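Local coordinates for protein esterase (uncultured bacterium pCosCE1, PDB 7ATL) that hydrolyses esters as a family VIII carboxylesterase of the beta-lactamase fold and also shows promiscuous acyltransferase activity, at residues R62-S67 against G340-H345; D140-S145 against I247-S252; L147-N152 against A259-G264; F209-V214 against R253-Q258; M235-P240 against T363-M368. All coordinates share one frame; numbering follows the deposited sequence.

Contact 1 (R62-S67 against G340-H345); sequences RLSSVS and GGVYGH. With 1PE (pentaethylene glycol), chain E.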
# COMPACT_ATOMS: atom_id res chain seq x y z
N ARG A 62 -7.08 -8.87 0.80
CA ARG A 62 -6.46 -8.26 -0.40
C ARG A 62 -5.87 -6.94 0.06
O ARG A 62 -6.62 -6.15 0.67
CB ARG A 62 -7.52 -8.07 -1.50
CG ARG A 62 -8.12 -9.38 -2.00
CD ARG A 62 -9.31 -9.19 -2.90
NE ARG A 62 -9.90 -10.48 -3.25
CZ ARG A 62 -10.75 -11.17 -2.49
NH1 ARG A 62 -11.16 -10.71 -1.31
NH2 ARG A 62 -11.21 -12.31 -2.93
N LEU A 63 -4.57 -6.72 -0.19
CA LEU A 63 -3.84 -5.57 0.42
C LEU A 63 -3.82 -4.32 -0.47
O LEU A 63 -3.65 -3.27 0.10
CB LEU A 63 -2.42 -6.02 0.78
CG LEU A 63 -2.35 -7.02 1.94
CD1 LEU A 63 -0.91 -7.45 2.17
CD2 LEU A 63 -2.93 -6.41 3.20
N SER A 64 -4.06 -4.43 -1.78
CA SER A 64 -3.83 -3.38 -2.83
C SER A 64 -2.53 -2.62 -2.49
O SER A 64 -1.50 -3.29 -2.35
CB SER A 64 -5.04 -2.48 -3.05
OG SER A 64 -5.57 -1.96 -1.83
N SER A 65 -2.56 -1.30 -2.29
CA SER A 65 -1.31 -0.50 -2.12
C SER A 65 -0.61 -0.77 -0.79
O SER A 65 0.52 -0.31 -0.63
CB SER A 65 -1.55 0.94 -2.29
OG SER A 65 -1.84 1.23 -3.65
N VAL A 66 -1.18 -1.55 0.12
CA VAL A 66 -0.42 -1.99 1.32
C VAL A 66 0.70 -2.93 0.86
O VAL A 66 1.62 -3.15 1.65
CB VAL A 66 -1.31 -2.58 2.42
CG1 VAL A 66 -0.48 -3.06 3.61
CG2 VAL A 66 -2.33 -1.55 2.86
N SER A 67 0.68 -3.36 -0.40
CA SER A 67 1.79 -4.10 -1.07
C SER A 67 3.07 -3.24 -1.15
O SER A 67 4.18 -3.80 -1.10
CB SER A 67 1.37 -4.58 -2.47
OG SER A 67 0.14 -5.31 -2.48
N GLY A 340 -2.23 3.78 2.66
CA GLY A 340 -3.44 2.94 2.73
C GLY A 340 -3.54 1.95 1.58
O GLY A 340 -2.47 1.56 1.04
N GLY A 341 -4.78 1.60 1.22
CA GLY A 341 -5.13 0.65 0.14
C GLY A 341 -6.56 0.82 -0.32
O GLY A 341 -7.46 0.91 0.53
N VAL A 342 -6.79 0.84 -1.63
CA VAL A 342 -8.17 1.06 -2.16
C VAL A 342 -9.11 -0.02 -1.64
O VAL A 342 -10.27 0.29 -1.50
CB VAL A 342 -8.21 1.12 -3.70
CG1 VAL A 342 -7.30 2.20 -4.25
CG2 VAL A 342 -7.87 -0.23 -4.32
N TYR A 343 -8.67 -1.24 -1.36
CA TYR A 343 -9.60 -2.31 -0.87
C TYR A 343 -10.21 -1.92 0.49
O TYR A 343 -11.26 -2.48 0.85
CB TYR A 343 -8.95 -3.70 -0.85
CG TYR A 343 -9.05 -4.45 -2.15
CD1 TYR A 343 -10.29 -4.81 -2.67
CD2 TYR A 343 -7.93 -4.82 -2.88
CE1 TYR A 343 -10.41 -5.51 -3.86
CE2 TYR A 343 -8.02 -5.53 -4.06
CZ TYR A 343 -9.27 -5.88 -4.55
OH TYR A 343 -9.40 -6.56 -5.71
N GLY A 344 -9.53 -1.05 1.24
CA GLY A 344 -10.12 -0.34 2.39
C GLY A 344 -9.19 -0.30 3.59
O GLY A 344 -9.64 -0.67 4.65
N HIS A 345 -7.94 0.16 3.44
CA HIS A 345 -6.92 0.06 4.52
C HIS A 345 -6.26 1.41 4.79
O HIS A 345 -6.23 2.27 3.86
CB HIS A 345 -5.85 -1.00 4.24
CG HIS A 345 -6.35 -2.28 3.64
ND1 HIS A 345 -7.43 -2.97 4.15
CD2 HIS A 345 -5.90 -2.99 2.58
CE1 HIS A 345 -7.60 -4.07 3.43
NE2 HIS A 345 -6.68 -4.09 2.44
OH2 1PE E . -5.57 13.02 -2.74
C12 1PE E . -5.39 13.60 -1.44
C22 1PE E . -5.36 12.55 -0.35
OH3 1PE E . -5.85 13.09 0.89
C13 1PE E . -5.93 11.09 2.27
C23 1PE E . -6.71 12.22 1.64
OH4 1PE E . -6.57 9.83 2.05
C14 1PE E . -5.47 8.04 0.85
C24 1PE E . -5.74 8.68 2.20
OH5 1PE E . -4.52 6.99 0.98
C15 1PE E . -3.57 5.20 -0.33
C25 1PE E . -3.82 6.69 -0.22
OH6 1PE E . -4.00 4.73 -1.61
C16 1PE E . -4.07 2.98 -3.31
C26 1PE E . -3.54 3.41 -1.95
OH7 1PE E . -4.22 1.55 -3.47
O HOH W 1 0.20 1.21 1.71
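The Tyr-343 ring carries Arg-62 on one face: CB sits 3.8 Å from the centroid of the Tyr-343 ring, 23° off its normal, a CH-pi contact displaced toward the rim. The arginine chain, extended from CG to NE, then runs obliquely along the phenol, so that Arg-62 CD reaches CZ of Tyr-343 at 3.7 Å. Its guanidinium passes beyond the ring to Pro-251 O. The imidazole of His-345 is used at its edge. NE2 of His-345 donates to Arg-62 O at 2.7 Å, with a nearly straight N-H...O angle of 171°, exactly in the ring plane and on a carbonyl lone pair; ND1 is spent on Thr-361 N, so both ring nitrogens are bonded and the ring's rotation is fixed. Ser-64, with OG in the crowded position between N and the carbonyl carbon (chi1 50°), turns OG toward residues 342-343, where it accepts from Tyr-343 N at 3.2 Å. One water bridges Ser-65 O and Gly-340 O. Ser-65 OG bonds Lys-68 NZ and Tyr-171 OH, consistent with the nucleophile of an SxxK motif. A pentaethylene glycol, probably from crystallisation, ends here, OH7 accepting from Val-342 N at 3.2 Å. Gly-344 and His-345 face Gly-341 in a classic beta bulge. The contact thus joins the turn between strand 61-62 and helix 67-80 to the end of strand 337-341, where the chain turns back into strand 345-350, its antiparallel neighbour in the sheet.

Contact 2 (D140-S145 against I247-S252); sequences DGMELS and IELAPS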
# COMPACT_ATOMS: atom_id res chain seq x y z
N ASP A 140 -2.95 -2.34 -13.87
CA ASP A 140 -2.58 -1.65 -12.61
C ASP A 140 -2.27 -2.67 -11.51
O ASP A 140 -1.84 -2.21 -10.44
CB ASP A 140 -3.68 -0.68 -12.18
CG ASP A 140 -3.76 0.61 -13.00
OD1 ASP A 140 -2.74 0.95 -13.68
OD2 ASP A 140 -4.83 1.29 -12.91
N GLY A 141 -2.49 -3.97 -11.74
CA GLY A 141 -2.15 -5.03 -10.77
C GLY A 141 -3.36 -5.63 -10.04
O GLY A 141 -3.15 -6.59 -9.27
N MET A 142 -4.59 -5.16 -10.25
CA MET A 142 -5.77 -5.61 -9.45
C MET A 142 -6.86 -6.28 -10.30
O MET A 142 -7.81 -6.84 -9.71
CB MET A 142 -6.35 -4.43 -8.68
CG MET A 142 -5.41 -3.98 -7.56
SD MET A 142 -5.81 -2.35 -6.92
CE MET A 142 -5.15 -1.34 -8.24
N GLU A 143 -6.67 -6.30 -11.63
CA GLU A 143 -7.67 -6.75 -12.63
C GLU A 143 -7.20 -8.07 -13.26
O GLU A 143 -6.04 -8.46 -13.05
CB GLU A 143 -7.86 -5.68 -13.71
CG GLU A 143 -6.66 -5.49 -14.63
CD GLU A 143 -5.62 -4.56 -14.03
OE1 GLU A 143 -5.76 -3.35 -14.23
OE2 GLU A 143 -4.70 -5.05 -13.32
N LEU A 144 -8.08 -8.75 -14.01
CA LEU A 144 -7.71 -10.01 -14.71
C LEU A 144 -6.88 -9.65 -15.95
O LEU A 144 -7.13 -8.60 -16.57
CB LEU A 144 -8.97 -10.80 -15.08
CG LEU A 144 -9.81 -11.30 -13.90
CD1 LEU A 144 -10.99 -12.11 -14.41
CD2 LEU A 144 -9.00 -12.14 -12.93
N SER A 145 -5.90 -10.48 -16.28
CA SER A 145 -5.04 -10.33 -17.47
C SER A 145 -4.34 -11.65 -17.76
O SER A 145 -4.24 -12.48 -16.84
CB SER A 145 -4.04 -9.20 -17.32
OG SER A 145 -2.78 -9.67 -16.87
N ILE A 247 -11.38 2.56 -11.46
CA ILE A 247 -10.44 1.47 -11.09
C ILE A 247 -11.13 0.15 -11.42
O ILE A 247 -12.35 0.02 -11.17
CB ILE A 247 -10.04 1.57 -9.60
CG1 ILE A 247 -9.21 0.36 -9.17
CG2 ILE A 247 -11.27 1.74 -8.71
CD1 ILE A 247 -8.54 0.51 -7.85
N GLU A 248 -10.36 -0.80 -11.95
CA GLU A 248 -10.82 -2.15 -12.34
C GLU A 248 -10.37 -3.14 -11.27
O GLU A 248 -9.16 -3.35 -11.15
CB GLU A 248 -10.25 -2.55 -13.71
CG GLU A 248 -11.00 -3.70 -14.32
CD GLU A 248 -10.55 -4.24 -15.66
OE1 GLU A 248 -9.79 -3.56 -16.40
OE2 GLU A 248 -10.97 -5.37 -15.94
N LEU A 249 -11.32 -3.75 -10.56
CA LEU A 249 -11.00 -4.71 -9.48
C LEU A 249 -11.51 -6.09 -9.84
O LEU A 249 -12.63 -6.20 -10.36
CB LEU A 249 -11.64 -4.24 -8.18
CG LEU A 249 -11.08 -2.94 -7.62
CD1 LEU A 249 -11.90 -2.47 -6.40
CD2 LEU A 249 -9.61 -3.10 -7.29
N ALA A 250 -10.70 -7.10 -9.55
CA ALA A 250 -11.01 -8.52 -9.78
C ALA A 250 -10.63 -9.29 -8.53
O ALA A 250 -9.53 -9.82 -8.42
CB ALA A 250 -10.32 -9.00 -11.03
N PRO A 251 -11.54 -9.35 -7.53
CA PRO A 251 -11.29 -10.09 -6.29
C PRO A 251 -10.87 -11.56 -6.44
O PRO A 251 -10.26 -12.06 -5.52
CB PRO A 251 -12.60 -9.95 -5.51
CG PRO A 251 -13.16 -8.65 -6.04
CD PRO A 251 -12.83 -8.66 -7.52
N SER A 252 -11.11 -12.20 -7.57
CA SER A 252 -10.63 -13.60 -7.81
C SER A 252 -9.11 -13.62 -8.01
O SER A 252 -8.52 -14.69 -7.79
CB SER A 252 -11.36 -14.24 -8.97
OG SER A 252 -10.99 -13.66 -10.21
O HOH W 2 -7.28 -0.11 -12.59
O HOH W 3 -6.72 -2.51 -11.69
O HOH W 4 -10.90 -7.56 -14.47
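Met-142 lies alongside Leu-249, both pointing the same way, with CB of Met-142 3.8 Å from CD2 of Leu-249. A bend at chi3 (-76°) carries the thioether on across Ile-247, and CE of Met-142 ends 3.9 Å from CD1 of Ile-247. Backbone pairing backs this overlap: Ala-250 N donates to Met-142 O at 2.9 Å, but the N-H...O angle is 138° and the donor stands above the carbonyl plane, a less directed bond than a regular strand pair gives. On the other flank CB of Glu-143 rests 3.6 Å from CD of Glu-248, while the two carboxylates, their planes 83° apart, keep OE1 of Glu-143 4.6 Å from OE1 of Glu-248. Arg-124 salt-bridges both, which would offset their repulsion. Glu-143, with CG in the crowded position between N and C, folds back so that OE1 takes Asp-140 N and OE2 takes Gly-141 N, locking the turn. Three waters link the segments, one of them weakly at Glu-143 OE1, another joining Asp-140 OD2 to Glu-248 N. Leu-144 closes the exposed end, its CG 3.7 Å from CB of Ala-250. The loop between helices 132-136 and 149-157 is thereby laid against strand 246-249, whose partner in a two-stranded antiparallel sheet is strand 235-238.

Contact 3 (L147-N152 against A259-G264); sequences LTLEQN and AYPSGG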
# COMPACT_ATOMS: atom_id res chain seq x y z
N LEU A 147 -1.15 -11.48 -18.82
CA LEU A 147 0.25 -10.99 -18.90
C LEU A 147 1.09 -11.59 -17.78
O LEU A 147 0.54 -11.86 -16.69
CB LEU A 147 0.25 -9.47 -18.81
CG LEU A 147 -0.69 -8.78 -19.78
CD1 LEU A 147 -0.65 -7.29 -19.56
CD2 LEU A 147 -0.34 -9.11 -21.23
N THR A 148 2.37 -11.76 -18.09
CA THR A 148 3.49 -11.77 -17.11
C THR A 148 3.77 -10.31 -16.72
O THR A 148 3.34 -9.37 -17.48
CB THR A 148 4.74 -12.45 -17.67
OG1 THR A 148 5.28 -11.69 -18.76
CG2 THR A 148 4.46 -13.88 -18.12
N LEU A 149 4.45 -10.13 -15.59
CA LEU A 149 4.94 -8.81 -15.12
C LEU A 149 5.77 -8.17 -16.24
O LEU A 149 5.55 -7.02 -16.57
CB LEU A 149 5.80 -9.03 -13.87
CG LEU A 149 6.43 -7.77 -13.27
CD1 LEU A 149 5.36 -6.72 -13.00
CD2 LEU A 149 7.15 -8.12 -11.98
N GLU A 150 6.71 -8.93 -16.78
CA GLU A 150 7.63 -8.43 -17.83
C GLU A 150 6.79 -7.91 -19.00
O GLU A 150 7.13 -6.82 -19.50
CB GLU A 150 8.60 -9.52 -18.29
CG GLU A 150 9.58 -8.98 -19.30
CD GLU A 150 10.75 -9.86 -19.67
OE1 GLU A 150 11.09 -9.87 -20.87
OE2 GLU A 150 11.35 -10.50 -18.76
N GLN A 151 5.77 -8.66 -19.42
CA GLN A 151 4.93 -8.31 -20.59
C GLN A 151 4.20 -7.01 -20.26
O GLN A 151 4.19 -6.11 -21.12
CB GLN A 151 3.96 -9.44 -20.97
CG GLN A 151 4.60 -10.60 -21.72
CD GLN A 151 3.70 -11.82 -21.68
OE1 GLN A 151 2.65 -11.85 -21.04
NE2 GLN A 151 4.10 -12.87 -22.35
N ASN A 152 3.72 -6.86 -19.03
CA ASN A 152 3.02 -5.62 -18.61
C ASN A 152 3.97 -4.42 -18.57
O ASN A 152 3.55 -3.30 -18.96
CB ASN A 152 2.32 -5.77 -17.26
CG ASN A 152 1.34 -4.65 -17.03
OD1 ASN A 152 0.61 -4.28 -17.95
ND2 ASN A 152 1.32 -4.10 -15.82
N ALA A 259 -1.44 -15.37 -11.67
CA ALA A 259 -1.55 -13.90 -11.82
C ALA A 259 -0.17 -13.27 -11.55
O ALA A 259 0.48 -13.66 -10.55
CB ALA A 259 -2.61 -13.37 -10.89
N TYR A 260 0.28 -12.35 -12.41
CA TYR A 260 1.63 -11.74 -12.27
C TYR A 260 1.71 -11.01 -10.93
O TYR A 260 0.74 -10.40 -10.45
CB TYR A 260 2.04 -10.87 -13.47
CG TYR A 260 1.38 -9.52 -13.56
CD1 TYR A 260 1.88 -8.46 -12.84
CD2 TYR A 260 0.27 -9.30 -14.35
CE1 TYR A 260 1.29 -7.21 -12.91
CE2 TYR A 260 -0.34 -8.06 -14.42
CZ TYR A 260 0.18 -7.00 -13.70
OH TYR A 260 -0.39 -5.75 -13.74
N PRO A 261 2.88 -11.14 -10.25
CA PRO A 261 3.11 -10.47 -8.97
C PRO A 261 3.18 -8.95 -9.14
O PRO A 261 4.13 -8.50 -9.72
CB PRO A 261 4.45 -11.04 -8.51
CG PRO A 261 5.14 -11.46 -9.79
CD PRO A 261 4.01 -11.98 -10.65
N SER A 262 2.15 -8.23 -8.70
CA SER A 262 2.11 -6.75 -8.68
C SER A 262 2.68 -6.27 -7.35
O SER A 262 2.00 -6.40 -6.34
CB SER A 262 0.71 -6.20 -8.90
OG SER A 262 0.65 -4.82 -8.57
N GLY A 263 3.89 -5.75 -7.38
CA GLY A 263 4.53 -5.11 -6.20
C GLY A 263 3.74 -3.93 -5.65
O GLY A 263 3.80 -3.72 -4.43
N GLY A 264 3.04 -3.19 -6.51
CA GLY A 264 2.21 -2.05 -6.11
C GLY A 264 0.84 -2.42 -5.55
O GLY A 264 0.29 -1.58 -4.82
O HOH W 5 -1.53 -12.17 -14.97
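Apolar contact is centred on Tyr-260, whose CG takes the crowded position between N and C (chi1 75°) and so stands the ring against the start of helix 149-157. Leu-149 crosses it at about a right angle, CD1 lying 3.9 Å from CD1 of Tyr-260, while CD2 of Leu-149 reaches Pro-261 O at 3.8 Å. Backbone also presses on the aromatic: Leu-149 N is 3.3 Å from CB of Tyr-260, and Leu-147 O meets the ring edge, 3.5 Å from CD2 of Tyr-260. The helix begins with a capping box, Thr-148 OG1 accepting from Gln-151 N at 3.1 Å and Gln-151 OE1 accepting from Thr-148 N at 3.0 Å, which fixes the first turn that Tyr-260 abuts. Polar linkage across the segments runs through a water lying between Leu-147 O and Tyr-260 N, accepting from the latter. At the tip ND2 of Asn-152 lies near Tyr-260 OH with an angle too poor for a hydrogen bond; ND2 has its hydrogen bond elsewhere, and OD1 of Asn-152 accepts from Lys-139 N. A cation-pi interaction ties the Tyr-260 ring to Arg-253.

Contact 4 (F209-V214 against R253-Q258); sequences FYTTDV and RALDAQ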
# COMPACT_ATOMS: atom_id res chain seq x y z
N PHE A 209 1.54 -13.27 -2.53
CA PHE A 209 1.03 -12.71 -3.82
C PHE A 209 -0.26 -13.40 -4.28
O PHE A 209 -0.90 -12.89 -5.21
CB PHE A 209 2.14 -12.80 -4.87
CG PHE A 209 3.13 -11.68 -4.76
CD1 PHE A 209 2.82 -10.43 -5.26
CD2 PHE A 209 4.33 -11.87 -4.10
CE1 PHE A 209 3.71 -9.38 -5.14
CE2 PHE A 209 5.22 -10.82 -3.97
CZ PHE A 209 4.91 -9.59 -4.50
N TYR A 210 -0.59 -14.53 -3.65
CA TYR A 210 -1.89 -15.23 -3.76
C TYR A 210 -2.08 -16.14 -2.54
O TYR A 210 -1.09 -16.40 -1.83
CB TYR A 210 -1.93 -16.04 -5.05
CG TYR A 210 -1.24 -17.37 -5.00
CD1 TYR A 210 0.13 -17.47 -5.10
CD2 TYR A 210 -1.97 -18.54 -4.86
CE1 TYR A 210 0.76 -18.71 -5.09
CE2 TYR A 210 -1.35 -19.78 -4.83
CZ TYR A 210 0.02 -19.87 -4.97
OH TYR A 210 0.64 -21.09 -4.99
N THR A 211 -3.31 -16.61 -2.32
CA THR A 211 -3.66 -17.56 -1.23
C THR A 211 -4.41 -18.75 -1.84
O THR A 211 -5.13 -18.54 -2.83
CB THR A 211 -4.46 -16.87 -0.13
OG1 THR A 211 -4.66 -17.85 0.89
CG2 THR A 211 -5.78 -16.31 -0.60
N THR A 212 -4.19 -19.95 -1.28
CA THR A 212 -4.99 -21.17 -1.57
C THR A 212 -6.08 -21.35 -0.50
O THR A 212 -6.89 -22.24 -0.67
CB THR A 212 -4.12 -22.44 -1.59
OG1 THR A 212 -3.54 -22.60 -0.30
CG2 THR A 212 -3.08 -22.42 -2.70
N ASP A 213 -6.08 -20.52 0.54
CA ASP A 213 -7.04 -20.60 1.67
C ASP A 213 -8.23 -19.69 1.38
O ASP A 213 -8.29 -18.58 1.95
CB ASP A 213 -6.31 -20.27 2.97
CG ASP A 213 -7.16 -20.41 4.22
OD1 ASP A 213 -8.40 -20.43 4.10
OD2 ASP A 213 -6.55 -20.49 5.32
N VAL A 214 -9.15 -20.16 0.54
CA VAL A 214 -10.35 -19.40 0.06
C VAL A 214 -11.20 -18.90 1.24
O VAL A 214 -11.61 -17.74 1.19
CB VAL A 214 -11.22 -20.24 -0.90
CG1 VAL A 214 -12.37 -19.40 -1.47
CG2 VAL A 214 -10.38 -20.88 -2.00
N ARG A 253 -8.49 -12.51 -8.44
CA ARG A 253 -7.04 -12.47 -8.77
C ARG A 253 -6.21 -13.05 -7.62
O ARG A 253 -5.27 -13.84 -7.90
CB ARG A 253 -6.62 -11.03 -9.07
CG ARG A 253 -5.25 -10.90 -9.72
CD ARG A 253 -4.88 -9.45 -9.90
NE ARG A 253 -3.80 -9.27 -10.86
CZ ARG A 253 -2.52 -9.49 -10.59
NH1 ARG A 253 -2.14 -9.90 -9.39
NH2 ARG A 253 -1.62 -9.28 -11.54
N ALA A 254 -6.56 -12.69 -6.38
CA ALA A 254 -5.91 -13.13 -5.12
C ALA A 254 -5.83 -14.67 -5.02
O ALA A 254 -5.02 -15.15 -4.20
CB ALA A 254 -6.67 -12.55 -3.94
N LEU A 255 -6.64 -15.42 -5.78
CA LEU A 255 -6.71 -16.91 -5.68
C LEU A 255 -5.93 -17.56 -6.81
O LEU A 255 -5.76 -18.77 -6.74
CB LEU A 255 -8.18 -17.36 -5.69
CG LEU A 255 -9.04 -16.78 -4.56
CD1 LEU A 255 -10.50 -17.13 -4.74
CD2 LEU A 255 -8.55 -17.25 -3.20
N ASP A 256 -5.44 -16.77 -7.76
CA ASP A 256 -4.82 -17.24 -9.02
C ASP A 256 -3.30 -17.30 -8.82
O ASP A 256 -2.68 -16.25 -8.83
CB ASP A 256 -5.20 -16.31 -10.17
CG ASP A 256 -4.71 -16.76 -11.53
OD1 ASP A 256 -4.04 -17.81 -11.59
OD2 ASP A 256 -5.01 -16.05 -12.52
N ALA A 257 -2.73 -18.49 -8.71
CA ALA A 257 -1.26 -18.68 -8.55
C ALA A 257 -0.51 -18.21 -9.81
O ALA A 257 0.73 -18.07 -9.74
CB ALA A 257 -0.98 -20.14 -8.24
N GLN A 258 -1.22 -17.98 -10.92
CA GLN A 258 -0.62 -17.62 -12.24
C GLN A 258 -0.63 -16.10 -12.43
O GLN A 258 0.09 -15.61 -13.30
CB GLN A 258 -1.36 -18.22 -13.45
CG GLN A 258 -1.51 -19.74 -13.47
CD GLN A 258 -0.31 -20.48 -12.94
OE1 GLN A 258 -0.43 -21.35 -12.06
NE2 GLN A 258 0.85 -20.14 -13.45
O HOH W 6 -6.64 -20.78 -4.71
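Ala-257 CB sits over one face of the Tyr-210 ring, 3.6 Å from the centroid of that ring and 21° off its normal, a CH-pi contact offset toward the CZ and CE2 rim: CB of Ala-257 is 3.4 Å from CZ of Tyr-210. Next to it the backbones join, Thr-211 N donating to Ala-254 O at 2.9 Å with an N-H...O angle of 159°, the donor nearly along the C=O axis. The same oxygen of Ala-254 takes a CA-H...O contact from CA of Tyr-210 at 3.2 Å, so two successive residues grip one carbonyl. Beyond these, Thr-211 and Leu-255 lie side by side, CG2 of Thr-211 3.9 Å from CD2 of Leu-255, and a water donates to both Thr-211 O and Leu-255 O.

The next shell sets these groups in place. Tyr-210 CG occupies the crowded position between N and C (chi1 81°), which turns the phenol toward Ala-257. Asp-213 N donates to Thr-211 OG1 at 3.0 Å, and Gln-258 N to Asp-256 OD1 at 2.9 Å. Arg-253, at the head of the second segment, bonds Glu-143 O of the 140-145 loop and, farther along its own loop, Tyr-260 O. The arrangement is a pairing of two irregular loops, one with an ST turn at Thr-211, the other leaving a 3-10 segment through an Asx turn at Asp-256.

Contact 5 (M235-P240 against T363-M368); sequences MLLTLP and TAFEGM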
# COMPACT_ATOMS: atom_id res chain seq x y z
N MET A 235 -15.30 -5.28 -12.12
CA MET A 235 -16.13 -4.08 -11.82
C MET A 235 -15.30 -2.80 -11.99
O MET A 235 -14.19 -2.72 -11.41
CB MET A 235 -16.62 -4.17 -10.37
CG MET A 235 -17.87 -3.40 -10.05
SD MET A 235 -18.55 -4.09 -8.51
CE MET A 235 -20.25 -3.55 -8.66
N LEU A 236 -15.86 -1.81 -12.69
CA LEU A 236 -15.28 -0.44 -12.79
C LEU A 236 -15.95 0.48 -11.77
O LEU A 236 -17.07 0.95 -12.04
CB LEU A 236 -15.47 0.11 -14.21
CG LEU A 236 -14.89 -0.73 -15.35
CD1 LEU A 236 -14.75 0.12 -16.61
CD2 LEU A 236 -13.55 -1.33 -14.98
N LEU A 237 -15.24 0.81 -10.69
CA LEU A 237 -15.66 1.70 -9.57
C LEU A 237 -15.13 3.13 -9.78
O LEU A 237 -13.94 3.26 -10.10
CB LEU A 237 -15.10 1.14 -8.26
CG LEU A 237 -15.74 -0.17 -7.80
CD1 LEU A 237 -15.26 -0.54 -6.41
CD2 LEU A 237 -17.27 -0.06 -7.82
N THR A 238 -15.97 4.15 -9.56
CA THR A 238 -15.54 5.58 -9.58
C THR A 238 -14.70 5.83 -8.32
O THR A 238 -15.17 5.56 -7.21
CB THR A 238 -16.73 6.54 -9.75
OG1 THR A 238 -17.56 6.03 -10.79
CG2 THR A 238 -16.32 7.95 -10.13
N LEU A 239 -13.46 6.27 -8.50
CA LEU A 239 -12.60 6.61 -7.34
C LEU A 239 -13.14 7.89 -6.73
O LEU A 239 -13.74 8.71 -7.45
CB LEU A 239 -11.15 6.73 -7.82
CG LEU A 239 -10.51 5.39 -8.15
CD1 LEU A 239 -9.41 5.53 -9.20
CD2 LEU A 239 -9.98 4.74 -6.89
N PRO A 240 -13.01 8.09 -5.40
CA PRO A 240 -13.39 9.36 -4.78
C PRO A 240 -12.59 10.51 -5.43
O PRO A 240 -11.49 10.26 -5.92
CB PRO A 240 -13.07 9.19 -3.29
CG PRO A 240 -12.22 7.93 -3.19
CD PRO A 240 -12.48 7.11 -4.44
N THR A 363 -14.01 -3.04 3.03
CA THR A 363 -14.96 -2.05 2.49
C THR A 363 -14.20 -0.91 1.79
O THR A 363 -13.65 -0.04 2.47
CB THR A 363 -15.87 -1.57 3.62
OG1 THR A 363 -16.50 -2.75 4.13
CG2 THR A 363 -16.90 -0.56 3.16
N ALA A 364 -14.20 -0.90 0.46
CA ALA A 364 -13.68 0.20 -0.38
C ALA A 364 -14.84 1.13 -0.73
O ALA A 364 -15.92 0.64 -1.05
CB ALA A 364 -13.07 -0.40 -1.61
N PHE A 365 -14.68 2.46 -0.66
CA PHE A 365 -13.46 3.14 -0.28
C PHE A 365 -13.55 3.66 1.16
O PHE A 365 -12.66 4.44 1.51
CB PHE A 365 -13.22 4.30 -1.25
CG PHE A 365 -13.27 3.86 -2.68
CD1 PHE A 365 -12.18 3.21 -3.25
CD2 PHE A 365 -14.42 4.04 -3.44
CE1 PHE A 365 -12.24 2.76 -4.56
CE2 PHE A 365 -14.47 3.59 -4.75
CZ PHE A 365 -13.39 2.95 -5.30
N GLU A 366 -14.55 3.28 1.96
CA GLU A 366 -14.71 3.86 3.33
C GLU A 366 -13.43 3.60 4.13
O GLU A 366 -12.90 4.54 4.70
CB GLU A 366 -16.00 3.37 4.02
CG GLU A 366 -16.20 3.88 5.45
CD GLU A 366 -16.40 5.37 5.68
OE1 GLU A 366 -16.81 6.08 4.75
OE2 GLU A 366 -16.15 5.82 6.82
N GLY A 367 -12.90 2.38 4.10
CA GLY A 367 -11.69 2.01 4.86
C GLY A 367 -10.44 2.80 4.47
O GLY A 367 -9.48 2.83 5.27
N MET A 368 -10.38 3.38 3.27
CA MET A 368 -9.16 4.03 2.76
C MET A 368 -9.30 5.53 2.95
O MET A 368 -8.38 6.14 3.53
CB MET A 368 -8.94 3.75 1.27
CG MET A 368 -7.82 4.57 0.68
SD MET A 368 -7.72 4.48 -1.11
CE MET A 368 -9.06 5.55 -1.62
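Phe-365 leaves the backbone with CG anti to its carbonyl carbon (chi1 -52°), and from CB the ring extends into the bend formed by residues 237-240. At its base, CG and CD2 lie under the proline: CD of Pro-240 stands 3.8 Å from the centroid of the Phe-365 ring, only 15° off the normal, a CH-pi contact over one face and offset toward the rim. Farther out along one side, CE2 of Phe-365 comes 3.2 Å from Thr-238 O. Across the ring CE1 of Phe-365 meets CD2 of Leu-239 at 3.8 Å, the leucine crossing at about a right angle. The tip, CZ of Phe-365, is met near the ring plane by CB of Leu-237 at 3.9 Å. Met-368, one helical turn on, adds a looser touch, its CE 4.3 Å from CG of Pro-240. No hydrogen bond crosses between the segments, so the join rests mainly on this aromatic insertion. A cis peptide bond precedes Phe-365, and the backbone N of Phe-365 is held by Asp-223 OD2. Phe-365 occupies the N-cap position of helix 366-369: the geometry is that of a strand-to-helix junction whose aromatic plugs into the end of the two-stranded antiparallel sheet of 235-238 and 246-249.

Contact 1 is the most central, about 5 Å from the chain centre, and buried; contact 2, also buried, lies about 15 Å out, while contacts 3, 4 and 5 are partly exposed. Contacts 2 and 5 share the small sheet, holding neighbouring strands 246-249 and 235-238. Contacts 2, 3 and 4 are tied through Arg-253. Contact 1 touches all the others, whereas contact 5 stays about 11 Å, nearest atoms, from contacts 3 and 4. Chemistry varies accordingly: directed hydrogen bonds near the probable nucleophile, one backbone bond each in contacts 2 and 4, with carboxylates and three waters added in the former and a CH-pi contact in the latter, and no direct hydrogen bond in contacts 3 and 5, contact 3 being linked by a water.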